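Local atomic coordinates of rhamnogalacturonan endolyase YesW (Bacillus subtilis, PDB entry 2ZUX), a protein that degrades type I rhamnogalacturonan of plant cell walls by endo-type eliminative cleavage of rhamnosyl-galacturonic acid bonds, requiring calcium or manganese for activity. Residues A270-L275 and P280-T285; M293-N298 and L304-T309; L328-V333 and D339-G344; Y391-R396 and S435-K440. One frame throughout, in Å; residues are numbered along the deposited sequence.

Interaction 1. Residues A270-L275 and P280-T285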
loop_
_atom_site.group_PDB
_atom_site.type_symbol
_atom_site.label_atom_id
_atom_site.label_comp_id
_atom_site.label_asym_id
_atom_site.label_seq_id
_atom_site.Cartn_x
_atom_site.Cartn_y
_atom_site.Cartn_z
ATOM N N ALA A 270 7.693 -6.389 4.819
ATOM C CA ALA A 270 7.535 -7.322 3.714
ATOM C C ALA A 270 7.231 -6.537 2.468
ATOM O O ALA A 270 6.820 -5.373 2.533
ATOM C CB ALA A 270 6.416 -8.342 3.999
ATOM N N GLY A 271 7.424 -7.172 1.317
ATOM C CA GLY A 271 7.140 -6.527 0.057
ATOM C C GLY A 271 7.023 -7.495 -1.095
ATOM O O GLY A 271 7.365 -8.674 -0.973
ATOM N N ILE A 272 6.512 -6.976 -2.207
ATOM C CA ILE A 272 6.587 -7.643 -3.506
ATOM C C ILE A 272 7.568 -6.856 -4.370
ATOM O O ILE A 272 7.481 -5.634 -4.454
ATOM C CB ILE A 272 5.212 -7.673 -4.201
ATOM C CG1 ILE A 272 4.168 -8.438 -3.367
ATOM C CG2 ILE A 272 5.331 -8.246 -5.610
ATOM C CD1 ILE A 272 4.432 -9.923 -3.157
ATOM N N ALA A 273 8.510 -7.564 -4.996
ATOM C CA ALA A 273 9.546 -6.944 -5.826
ATOM C C ALA A 273 9.800 -7.800 -7.062
ATOM O O ALA A 273 9.907 -9.017 -6.951
ATOM C CB ALA A 273 10.830 -6.807 -5.039
ATOM N N TYR A 274 9.920 -7.161 -8.223
ATOM C CA TYR A 274 10.234 -7.880 -9.464
ATOM C C TYR A 274 11.753 -7.970 -9.602
ATOM O O TYR A 274 12.371 -7.247 -10.397
ATOM C CB TYR A 274 9.596 -7.188 -10.673
ATOM C CG TYR A 274 8.097 -7.385 -10.783
ATOM C CD1 TYR A 274 7.532 -7.897 -11.955
ATOM C CD2 TYR A 274 7.240 -7.084 -9.718
ATOM C CE1 TYR A 274 6.156 -8.088 -12.066
ATOM C CE2 TYR A 274 5.863 -7.275 -9.821
ATOM C CZ TYR A 274 5.329 -7.777 -10.994
ATOM O OH TYR A 274 3.977 -7.962 -11.099
ATOM N N LEU A 275 12.342 -8.867 -8.816
ATOM C CA LEU A 275 13.799 -9.020 -8.753
ATOM C C LEU A 275 14.411 -9.489 -10.066
ATOM O O LEU A 275 15.563 -9.154 -10.368
ATOM C CB LEU A 275 14.179 -9.973 -7.620
ATOM C CG LEU A 275 13.647 -9.604 -6.230
ATOM C CD1 LEU A 275 13.902 -10.734 -5.263
ATOM C CD2 LEU A 275 14.255 -8.302 -5.733
ATOM N N PRO A 280 6.918 -11.259 -10.186
ATOM C CA PRO A 280 7.043 -10.872 -8.778
ATOM C C PRO A 280 7.784 -11.891 -7.925
ATOM O O PRO A 280 7.692 -13.103 -8.172
ATOM C CB PRO A 280 5.589 -10.775 -8.318
ATOM C CG PRO A 280 4.853 -11.743 -9.206
ATOM C CD PRO A 280 5.527 -11.596 -10.543
ATOM N N SER A 281 8.484 -11.372 -6.917
ATOM C CA SER A 281 9.061 -12.151 -5.830
ATOM C C SER A 281 8.560 -11.579 -4.512
ATOM O O SER A 281 8.083 -10.440 -4.461
ATOM C CB SER A 281 10.589 -12.083 -5.846
ATOM O OG SER A 281 11.131 -12.600 -7.057
ATOM N N LEU A 282 8.686 -12.372 -3.458
ATOM C CA LEU A 282 8.226 -12.005 -2.124
ATOM C C LEU A 282 9.426 -11.673 -1.248
ATOM O O LEU A 282 10.376 -12.449 -1.190
ATOM C CB LEU A 282 7.477 -13.200 -1.531
ATOM C CG LEU A 282 7.003 -13.103 -0.084
ATOM C CD1 LEU A 282 5.880 -12.077 0.004
ATOM C CD2 LEU A 282 6.541 -14.476 0.391
ATOM N N ILE A 283 9.377 -10.534 -0.558
ATOM C CA ILE A 283 10.442 -10.126 0.357
ATOM C C ILE A 283 9.918 -10.182 1.790
ATOM O O ILE A 283 8.868 -9.614 2.081
ATOM C CB ILE A 283 10.900 -8.676 0.074
ATOM C CG1 ILE A 283 11.172 -8.473 -1.428
ATOM C CG2 ILE A 283 12.097 -8.298 0.965
ATOM C CD1 ILE A 283 12.289 -9.338 -1.999
ATOM N N MET A 284 10.636 -10.877 2.674
ATOM C CA MET A 284 10.353 -10.856 4.112
ATOM C C MET A 284 11.588 -10.300 4.800
ATOM O O MET A 284 12.710 -10.756 4.532
ATOM C CB MET A 284 10.074 -12.264 4.648
ATOM C CG MET A 284 8.767 -12.869 4.179
ATOM S SD MET A 284 7.323 -12.116 5.022
ATOM C CE MET A 284 6.246 -12.028 3.615
ATOM N N THR A 285 11.392 -9.321 5.682
ATOM C CA THR A 285 12.505 -8.734 6.419
ATOM C C THR A 285 12.309 -8.834 7.924
ATOM O O THR A 285 11.179 -8.991 8.425
ATOM C CB THR A 285 12.760 -7.259 6.034
ATOM O OG1 THR A 285 11.825 -6.410 6.706
ATOM C CG2 THR A 285 12.596 -7.052 4.545
#
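Gly271 and Ile283 face each other as an antiparallel hydrogen-bonded pair, with Gly271 N to Ile283 O at 2.9 Å and the return bond, Ile283 N to Gly271 O, nearly straight at 170°. Ala273 and Ser281 form the next such pair, the Ser281 N coming to Ala273 O (2.8 Å) from above the carbonyl plane. Between these bonds Ile272 CA makes a CA-H...O contact with Ser281 O. This is the hairpin joining the first two strands of a propeller blade.

Apolar contacts line both faces. On one, Met284 CE reaches Ala270 CB (3.7 Å) and Ile272 CG2 lies beside Pro280 CB (3.7 Å); on the other, Leu275 CD1 closes over Ser281 CB at 3.6 Å and meets Ile283 CD1.

The aromatic contact is at the turn. Pro280 lies flat over one face of Tyr274, its N above the ring centre and CD in CH-pi contact 4.2 Å from the centroid, while Tyr274 OH bonds to Gln4 O and Tyr184 OH. A leucine here would probably leave both oxygens without that hydroxyl and Pro280 without its flat support.

Four bonds satisfy the paired backbone, leaving the other contacts almost wholly apolar and Tyr274 OH bonded outside the hairpin.

Interaction 2. Residues M293-N298 and L304-T309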
loop_
_atom_site.group_PDB
_atom_site.type_symbol
_atom_site.label_atom_id
_atom_site.label_comp_id
_atom_site.label_asym_id
_atom_site.label_seq_id
_atom_site.Cartn_x
_atom_site.Cartn_y
_atom_site.Cartn_z
ATOM N N MET A 293 17.949 -8.307 8.568
ATOM C CA MET A 293 17.990 -9.355 7.552
ATOM C C MET A 293 16.847 -9.193 6.568
ATOM O O MET A 293 15.748 -8.769 6.938
ATOM C CB MET A 293 17.930 -10.747 8.180
ATOM C CG MET A 293 19.098 -11.085 9.093
ATOM S SD MET A 293 19.012 -12.758 9.750
ATOM C CE MET A 293 19.290 -13.729 8.270
ATOM N N LEU A 294 17.119 -9.527 5.310
ATOM C CA LEU A 294 16.108 -9.559 4.254
ATOM C C LEU A 294 16.251 -10.861 3.503
ATOM O O LEU A 294 17.367 -11.263 3.181
ATOM C CB LEU A 294 16.268 -8.394 3.270
ATOM C CG LEU A 294 16.083 -6.962 3.784
ATOM C CD1 LEU A 294 17.378 -6.407 4.371
ATOM C CD2 LEU A 294 15.616 -6.062 2.657
ATOM N N VAL A 295 15.132 -11.524 3.235
ATOM C CA VAL A 295 15.136 -12.757 2.452
ATOM C C VAL A 295 14.120 -12.632 1.330
ATOM O O VAL A 295 13.024 -12.101 1.533
ATOM C CB VAL A 295 14.819 -13.991 3.329
ATOM C CG1 VAL A 295 14.798 -15.264 2.498
ATOM C CG2 VAL A 295 15.846 -14.143 4.453
ATOM N N ALA A 296 14.503 -13.108 0.148
ATOM C CA ALA A 296 13.652 -13.118 -1.027
ATOM C C ALA A 296 13.225 -14.536 -1.374
ATOM O O ALA A 296 14.017 -15.482 -1.253
ATOM C CB ALA A 296 14.365 -12.490 -2.196
ATOM N N TYR A 297 11.971 -14.662 -1.796
ATOM C CA TYR A 297 11.379 -15.934 -2.193
ATOM C C TYR A 297 10.633 -15.803 -3.510
ATOM O O TYR A 297 10.133 -14.730 -3.845
ATOM C CB TYR A 297 10.344 -16.395 -1.165
ATOM C CG TYR A 297 10.815 -16.539 0.261
ATOM C CD1 TYR A 297 11.168 -17.784 0.763
ATOM C CD2 TYR A 297 10.862 -15.439 1.122
ATOM C CE1 TYR A 297 11.576 -17.933 2.081
ATOM C CE2 TYR A 297 11.264 -15.581 2.443
ATOM C CZ TYR A 297 11.621 -16.834 2.912
ATOM O OH TYR A 297 12.012 -16.977 4.222
ATOM N N ASN A 298 10.530 -16.918 -4.232
ATOM C CA ASN A 298 9.554 -17.049 -5.302
ATOM C C ASN A 298 8.488 -18.061 -4.923
ATOM O O ASN A 298 8.755 -19.008 -4.177
ATOM C CB ASN A 298 10.229 -17.464 -6.617
ATOM C CG ASN A 298 10.807 -16.290 -7.360
ATOM O OD1 ASN A 298 10.402 -15.153 -7.139
ATOM N ND2 ASN A 298 11.752 -16.556 -8.256
ATOM N N LEU A 304 7.519 -22.975 -3.190
ATOM C CA LEU A 304 8.158 -21.837 -2.556
ATOM C C LEU A 304 9.664 -22.077 -2.563
ATOM O O LEU A 304 10.132 -23.123 -2.105
ATOM C CB LEU A 304 7.633 -21.683 -1.130
ATOM C CG LEU A 304 8.021 -20.473 -0.280
ATOM C CD1 LEU A 304 7.499 -19.169 -0.873
ATOM C CD2 LEU A 304 7.480 -20.667 1.126
ATOM N N SER A 305 10.416 -21.120 -3.102
ATOM C CA SER A 305 11.871 -21.226 -3.151
ATOM C C SER A 305 12.536 -19.970 -2.603
ATOM O O SER A 305 12.041 -18.860 -2.804
ATOM C CB SER A 305 12.344 -21.488 -4.585
ATOM O OG SER A 305 11.927 -20.463 -5.466
ATOM N N LYS A 306 13.645 -20.153 -1.895
ATOM C CA LYS A 306 14.420 -19.030 -1.376
ATOM C C LYS A 306 15.456 -18.589 -2.410
ATOM O O LYS A 306 16.164 -19.424 -2.981
ATOM C CB LYS A 306 15.090 -19.408 -0.059
ATOM C CG LYS A 306 15.891 -18.279 0.565
ATOM C CD LYS A 306 16.394 -18.639 1.950
ATOM C CE LYS A 306 17.566 -19.609 1.893
ATOM N NZ LYS A 306 18.237 -19.720 3.212
ATOM N N LEU A 307 15.548 -17.282 -2.647
ATOM C CA LEU A 307 16.410 -16.733 -3.692
ATOM C C LEU A 307 17.717 -16.174 -3.153
ATOM O O LEU A 307 18.783 -16.399 -3.733
ATOM C CB LEU A 307 15.682 -15.630 -4.461
ATOM C CG LEU A 307 14.324 -15.977 -5.073
ATOM C CD1 LEU A 307 13.754 -14.738 -5.725
ATOM C CD2 LEU A 307 14.420 -17.131 -6.078
ATOM N N TRP A 308 17.635 -15.417 -2.061
ATOM C CA TRP A 308 18.815 -14.829 -1.435
ATOM C C TRP A 308 18.522 -14.344 -0.035
ATOM O O TRP A 308 17.358 -14.237 0.357
ATOM C CB TRP A 308 19.413 -13.697 -2.287
ATOM C CG TRP A 308 18.509 -12.570 -2.770
ATOM C CD1 TRP A 308 18.151 -12.330 -4.062
ATOM C CD2 TRP A 308 17.940 -11.484 -1.996
ATOM N NE1 TRP A 308 17.393 -11.192 -4.152
ATOM C CE2 TRP A 308 17.244 -10.653 -2.903
ATOM C CE3 TRP A 308 17.951 -11.137 -0.635
ATOM C CZ2 TRP A 308 16.552 -9.505 -2.496
ATOM C CZ3 TRP A 308 17.255 -9.987 -0.232
ATOM C CH2 TRP A 308 16.570 -9.191 -1.162
ATOM N N THR A 309 19.595 -14.055 0.695
ATOM C CA THR A 309 19.557 -13.497 2.038
ATOM C C THR A 309 20.561 -12.351 2.124
ATOM O O THR A 309 21.685 -12.481 1.640
ATOM C CB THR A 309 19.959 -14.567 3.074
ATOM O OG1 THR A 309 19.038 -15.657 3.014
ATOM C CG2 THR A 309 19.958 -14.008 4.498
HETATM O O HOH W 1 9.580 -21.198 -6.580
#
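Trp308 holds CG between its backbone N and carbonyl carbon (chi1 52°), which folds the indole back over Ala296. Lys306, by contrast, extends from its backbone with CG opposite the N (chi1 -179°), and this lays its methylene chain obliquely across Val295, CG to CG1 at 3.7 Å.

The methyl of Ala296 sits over the centre of the indole's six-membered ring, 3.7 Å from the centroid, a CH-pi contact; its closest carbon is Trp308 CE2, at 3.5 Å. Leu294 CB meets the same ring at its edge, in plane, 4.0 Å from CZ3. The indole NE1 bonds to His350 O, a carbonyl of a calcium-binding residue, so the ring is gripped at its rim as well as on its face.

These are the third and fourth strands of a four-stranded propeller blade. Opposite Ala296 the edge strand carries a classic beta bulge: Ala296 O takes Leu307 N at 2.7 Å, while Ala296 N gives to Trp308 O at 3.1 Å. Beyond it, Asn298 and Ser305 exchange bonds that lie in the carbonyl planes, and a water meets Ser305 OG at 2.7 Å.

The chemistry changes from one face to the other: on the Ala296 and Trp308 face a buried methyl is sealed by an indole, whereas on the Val295 and Lys306 face aliphatic packing runs out to the salt bridge of Lys306 NZ with Glu248.

Interaction 3. Residues L328-V333 and D339-G344. With CA (calcium ion), chain L; CA (calcium ion), chain K.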
loop_
_atom_site.group_PDB
_atom_site.type_symbol
_atom_site.label_atom_id
_atom_site.label_comp_id
_atom_site.label_asym_id
_atom_site.label_seq_id
_atom_site.Cartn_x
_atom_site.Cartn_y
_atom_site.Cartn_z
ATOM N N LEU A 328 9.100 0.501 3.949
ATOM C CA LEU A 328 10.081 0.368 2.875
ATOM C C LEU A 328 9.425 0.778 1.559
ATOM O O LEU A 328 8.210 0.984 1.504
ATOM C CB LEU A 328 10.653 -1.059 2.809
ATOM C CG LEU A 328 9.730 -2.278 2.795
ATOM C CD1 LEU A 328 8.886 -2.374 1.527
ATOM C CD2 LEU A 328 10.555 -3.543 2.963
ATOM N N SER A 329 10.229 0.922 0.514
ATOM C CA SER A 329 9.716 1.120 -0.836
ATOM C C SER A 329 10.397 0.134 -1.768
ATOM O O SER A 329 11.450 -0.421 -1.439
ATOM C CB SER A 329 10.000 2.529 -1.348
ATOM O OG SER A 329 9.549 3.539 -0.455
ATOM N N ILE A 330 9.785 -0.080 -2.931
ATOM C CA ILE A 330 10.320 -0.991 -3.943
ATOM C C ILE A 330 10.227 -0.298 -5.287
ATOM O O ILE A 330 9.153 0.163 -5.673
ATOM C CB ILE A 330 9.493 -2.296 -4.028
ATOM C CG1 ILE A 330 9.300 -2.942 -2.657
ATOM C CG2 ILE A 330 10.129 -3.264 -5.030
ATOM C CD1 ILE A 330 10.526 -3.593 -2.102
ATOM N N ALA A 331 11.341 -0.238 -6.007
ATOM C CA ALA A 331 11.366 0.440 -7.297
ATOM C C ALA A 331 12.604 0.043 -8.065
ATOM O O ALA A 331 13.638 -0.281 -7.475
ATOM C CB ALA A 331 11.343 1.960 -7.116
ATOM N N ASP A 332 12.513 0.116 -9.388
ATOM C CA ASP A 332 13.701 -0.012 -10.220
ATOM C C ASP A 332 14.388 1.346 -10.213
ATOM O O ASP A 332 13.957 2.277 -10.897
ATOM C CB ASP A 332 13.324 -0.432 -11.640
ATOM C CG ASP A 332 14.521 -0.458 -12.577
ATOM O OD1 ASP A 332 15.670 -0.483 -12.097
ATOM O OD2 ASP A 332 14.305 -0.452 -13.807
ATOM N N VAL A 333 15.443 1.464 -9.416
ATOM C CA VAL A 333 16.123 2.744 -9.230
ATOM C C VAL A 333 17.329 2.905 -10.150
ATOM O O VAL A 333 17.750 4.021 -10.414
ATOM C CB VAL A 333 16.578 2.962 -7.757
ATOM C CG1 VAL A 333 15.385 2.895 -6.804
ATOM C CG2 VAL A 333 17.687 1.972 -7.350
ATOM N N ASP A 339 13.678 -4.686 -9.791
ATOM C CA ASP A 339 13.397 -3.889 -8.595
ATOM C C ASP A 339 14.473 -3.987 -7.531
ATOM O O ASP A 339 14.994 -5.059 -7.241
ATOM C CB ASP A 339 12.047 -4.282 -7.987
ATOM C CG ASP A 339 10.876 -3.806 -8.810
ATOM O OD1 ASP A 339 11.000 -2.759 -9.486
ATOM O OD2 ASP A 339 9.833 -4.483 -8.788
ATOM N N GLU A 340 14.776 -2.828 -6.963
ATOM C CA GLU A 340 15.588 -2.709 -5.778
ATOM C C GLU A 340 14.685 -2.379 -4.590
ATOM O O GLU A 340 13.498 -2.041 -4.756
ATOM C CB GLU A 340 16.643 -1.624 -5.992
ATOM C CG GLU A 340 17.792 -2.050 -6.939
ATOM C CD GLU A 340 17.397 -2.045 -8.419
ATOM O OE1 GLU A 340 16.732 -1.086 -8.881
ATOM O OE2 GLU A 340 17.756 -3.013 -9.151
ATOM N N ILE A 341 15.247 -2.480 -3.394
ATOM C CA ILE A 341 14.507 -2.273 -2.154
ATOM C C ILE A 341 15.083 -1.054 -1.437
ATOM O O ILE A 341 16.280 -1.015 -1.143
ATOM C CB ILE A 341 14.609 -3.511 -1.241
ATOM C CG1 ILE A 341 14.070 -4.762 -1.953
ATOM C CG2 ILE A 341 13.870 -3.273 0.077
ATOM C CD1 ILE A 341 14.658 -6.068 -1.450
ATOM N N ILE A 342 14.229 -0.063 -1.176
ATOM C CA ILE A 342 14.613 1.108 -0.399
ATOM C C ILE A 342 14.221 0.815 1.046
ATOM O O ILE A 342 13.035 0.825 1.401
ATOM C CB ILE A 342 13.939 2.404 -0.917
ATOM C CG1 ILE A 342 14.284 2.666 -2.394
ATOM C CG2 ILE A 342 14.336 3.606 -0.052
ATOM C CD1 ILE A 342 15.776 2.736 -2.692
ATOM N N PHE A 343 15.219 0.502 1.861
ATOM C CA PHE A 343 15.006 0.035 3.222
ATOM C C PHE A 343 15.438 1.154 4.172
ATOM O O PHE A 343 16.513 1.110 4.775
ATOM C CB PHE A 343 15.823 -1.245 3.447
ATOM C CG PHE A 343 15.427 -2.032 4.670
ATOM C CD1 PHE A 343 14.382 -2.957 4.617
ATOM C CD2 PHE A 343 16.107 -1.863 5.872
ATOM C CE1 PHE A 343 14.018 -3.690 5.749
ATOM C CE2 PHE A 343 15.750 -2.602 6.989
ATOM C CZ PHE A 343 14.696 -3.509 6.931
ATOM N N GLY A 344 14.602 2.185 4.284
ATOM C CA GLY A 344 14.942 3.344 5.101
ATOM C C GLY A 344 16.157 4.053 4.536
ATOM O O GLY A 344 16.122 4.544 3.405
HETATM CA CA CA L . 16.945 -2.046 -11.028
HETATM CA CA CA K . 19.863 -3.778 -9.886
#
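Ser329 and Ile342 open this antiparallel hairpin as a hydrogen-bonded pair, and Ala331 with Glu340 close it as another; the strand segments run at 154° with their axes 4.7 Å apart. It forms the first two strands of a propeller blade, and the turn between them is a calcium-binding loop whose aspartates at alternate positions recall the start of an EF-hand loop. Glu340 N reaches Ala331 O at 2.8 Å from well above the carbonyl plane.

On one face Ile330 and Ile341 lie side by side, CD1 of the first 3.7 Å from CG1 of the second, and Ile330 CG2 packs across Asp339 CB. The Asp339 carboxylate lies near the Asp332 backbone, but bonds to Arg3 (a salt bridge, OD1) and Tyr274 N (OD2). On the other face Val333 CG1 meets Ile342 CD1.

Glu340 folds at its second torsion (chi2 76°), which swings the carboxylate back to the loop. Both Glu340 oxygens grip one calcium, and Asp332 OD1 joins them there at 2.3 Å, carboxylate planes 60° apart; Asp334, Asp336 and the backbone O of Lys338 complete that site. Val333 N meets Glu340 OE1 at 2.9 Å, nearly along its C-O axis, and with the metal bonds holds the carboxylate in place. Glu340 OE2 is shared: it lies 2.3 Å from the first calcium and 2.4 Å from a second, which Asp349 and His350 also bind.

Interaction 4. Residues Y391-R396 and S435-K440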
loop_
_atom_site.group_PDB
_atom_site.type_symbol
_atom_site.label_atom_id
_atom_site.label_comp_id
_atom_site.label_asym_id
_atom_site.label_seq_id
_atom_site.Cartn_x
_atom_site.Cartn_y
_atom_site.Cartn_z
ATOM N N TYR A 391 21.117 14.842 9.584
ATOM C CA TYR A 391 19.885 15.395 9.031
ATOM C C TYR A 391 18.667 14.761 9.686
ATOM O O TYR A 391 18.656 13.552 9.929
ATOM C CB TYR A 391 19.805 15.143 7.519
ATOM C CG TYR A 391 20.978 15.650 6.708
ATOM C CD1 TYR A 391 21.350 16.999 6.734
ATOM C CD2 TYR A 391 21.703 14.786 5.889
ATOM C CE1 TYR A 391 22.421 17.460 5.977
ATOM C CE2 TYR A 391 22.772 15.239 5.135
ATOM C CZ TYR A 391 23.120 16.574 5.176
ATOM O OH TYR A 391 24.188 17.017 4.426
ATOM N N GLY A 392 17.651 15.574 9.971
ATOM C CA GLY A 392 16.339 15.063 10.381
ATOM C C GLY A 392 15.460 14.741 9.187
ATOM O O GLY A 392 14.473 14.020 9.307
ATOM N N LEU A 393 15.802 15.313 8.040
ATOM C CA LEU A 393 15.119 15.009 6.789
ATOM C C LEU A 393 16.167 14.990 5.700
ATOM O O LEU A 393 17.047 15.856 5.652
ATOM C CB LEU A 393 13.981 15.995 6.500
ATOM C CG LEU A 393 14.167 17.492 6.744
ATOM C CD1 LEU A 393 13.340 18.317 5.774
ATOM C CD2 LEU A 393 13.819 17.868 8.193
ATOM N N SER A 394 16.092 13.976 4.848
ATOM C CA SER A 394 17.094 13.787 3.814
ATOM C C SER A 394 16.408 13.541 2.483
ATOM O O SER A 394 15.361 12.895 2.412
ATOM C CB SER A 394 18.055 12.645 4.165
ATOM O OG SER A 394 17.393 11.395 4.266
ATOM N N PHE A 395 17.002 14.082 1.426
ATOM C CA PHE A 395 16.472 13.974 0.076
ATOM C C PHE A 395 17.631 13.484 -0.786
ATOM O O PHE A 395 18.652 14.176 -0.917
ATOM C CB PHE A 395 15.963 15.345 -0.370
ATOM C CG PHE A 395 15.199 15.339 -1.675
ATOM C CD1 PHE A 395 13.806 15.449 -1.691
ATOM C CD2 PHE A 395 15.871 15.292 -2.893
ATOM C CE1 PHE A 395 13.102 15.470 -2.903
ATOM C CE2 PHE A 395 15.181 15.304 -4.095
ATOM C CZ PHE A 395 13.789 15.398 -4.102
ATOM N N ARG A 396 17.506 12.273 -1.324
ATOM C CA ARG A 396 18.658 11.609 -1.922
ATOM C C ARG A 396 18.380 10.997 -3.284
ATOM O O ARG A 396 17.229 10.750 -3.658
ATOM C CB ARG A 396 19.171 10.523 -0.979
ATOM C CG ARG A 396 18.348 9.222 -0.998
ATOM C CD ARG A 396 18.871 8.292 0.057
ATOM N NE ARG A 396 18.395 6.909 0.031
ATOM C CZ ARG A 396 17.628 6.351 0.974
ATOM N NH1 ARG A 396 17.135 7.066 1.980
ATOM N NH2 ARG A 396 17.335 5.062 0.902
ATOM N N SER A 435 8.418 22.699 8.218
ATOM C CA SER A 435 8.802 23.451 7.017
ATOM C C SER A 435 8.466 22.704 5.731
ATOM O O SER A 435 8.541 21.471 5.677
ATOM C CB SER A 435 10.291 23.782 7.037
ATOM O OG SER A 435 10.571 24.781 8.003
ATOM N N LEU A 436 8.115 23.483 4.711
ATOM C CA LEU A 436 7.800 23.006 3.372
ATOM C C LEU A 436 8.950 23.374 2.439
ATOM O O LEU A 436 9.449 24.502 2.489
ATOM C CB LEU A 436 6.510 23.669 2.880
ATOM C CG LEU A 436 6.058 23.351 1.453
ATOM C CD1 LEU A 436 5.723 21.865 1.317
ATOM C CD2 LEU A 436 4.870 24.223 1.084
ATOM N N TYR A 437 9.355 22.443 1.580
ATOM C CA TYR A 437 10.483 22.655 0.681
ATOM C C TYR A 437 10.162 22.243 -0.741
ATOM O O TYR A 437 9.364 21.326 -0.977
ATOM C CB TYR A 437 11.687 21.820 1.122
ATOM C CG TYR A 437 12.153 22.050 2.535
ATOM C CD1 TYR A 437 13.163 22.971 2.815
ATOM C CD2 TYR A 437 11.607 21.322 3.589
ATOM C CE1 TYR A 437 13.603 23.170 4.114
ATOM C CE2 TYR A 437 12.029 21.516 4.890
ATOM C CZ TYR A 437 13.027 22.435 5.146
ATOM O OH TYR A 437 13.447 22.618 6.440
ATOM N N SER A 438 10.829 22.876 -1.697
ATOM C CA SER A 438 10.798 22.399 -3.061
ATOM C C SER A 438 11.642 21.127 -3.156
ATOM O O SER A 438 12.378 20.787 -2.231
ATOM C CB SER A 438 11.368 23.452 -4.007
ATOM O OG SER A 438 12.784 23.505 -3.897
ATOM N N ALA A 439 11.538 20.443 -4.289
ATOM C CA ALA A 439 12.356 19.260 -4.557
ATOM C C ALA A 439 13.861 19.558 -4.528
ATOM O O ALA A 439 14.681 18.646 -4.398
ATOM C CB ALA A 439 11.968 18.647 -5.891
ATOM N N LYS A 440 14.206 20.837 -4.675
ATOM C CA LYS A 440 15.603 21.282 -4.636
ATOM C C LYS A 440 16.048 21.688 -3.233
ATOM O O LYS A 440 17.201 22.088 -3.035
ATOM C CB LYS A 440 15.808 22.474 -5.582
ATOM C CG LYS A 440 15.379 22.266 -7.022
ATOM C CD LYS A 440 16.193 21.176 -7.704
ATOM C CE LYS A 440 15.962 21.152 -9.206
ATOM N NZ LYS A 440 16.746 20.052 -9.831
#
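Tyr437 makes the first touch of 435-440 on 391-396: its ring carbon CE2 comes 3.6 Å from Leu393 CD1, the two side chains crossing at about a right angle. Leu393 carries CG between its backbone N and carbonyl carbon (chi1 42°), and this sends CD1 across to the tyrosine. Trp405 also meets the Tyr437 ring, with the planes at about 45°.

Ser438 then turns the chain. Its OG accepts from Lys440 N at 3.1 Å, an ST turn that carries the following residue in front of Phe395. The two segments belong to successive blades of the beta-propeller, strand 393-397 in one four-stranded sheet and strand 435-437 at the edge of the next, and they meet through side chains and a carbonyl.

Ala439 O stands over one face of the Phe395 ring, 3.3 Å above its plane and displaced toward the rim, with CZ at 3.4 Å. The same oxygen accepts from Trp405 NE1, and Phe395 is itself stacked on Trp405. A serine in place of Phe395 would probably open a gap beneath Ala439 O and leave the Trp405 indole without its stacking partner. Lys440 leads away, its NZ in a salt bridge with Asp372 of a calcium site.

Interactions 1 and 2 share one blade: strands 281-286 and 293-300 are neighbours in it, so the two hairpins together span all four strands from the buried inner side to the partly exposed edge. Interaction 3 is the inner hairpin of the next blade, buried like interaction 1 and packed against it, with Ile330 CG2 on Ala273 CB; Trp308 and Leu294 of interaction 2 press on its Ile341 and Phe343. Interaction 4 stands apart, joining two later blades and reaching interaction 3 through Arg396 and Gly344 O. Backbone ladders run through the first three, metal ligation marks the third alone, and the fourth, though buried, relies on aliphatic packing and a carbonyl set over a ring.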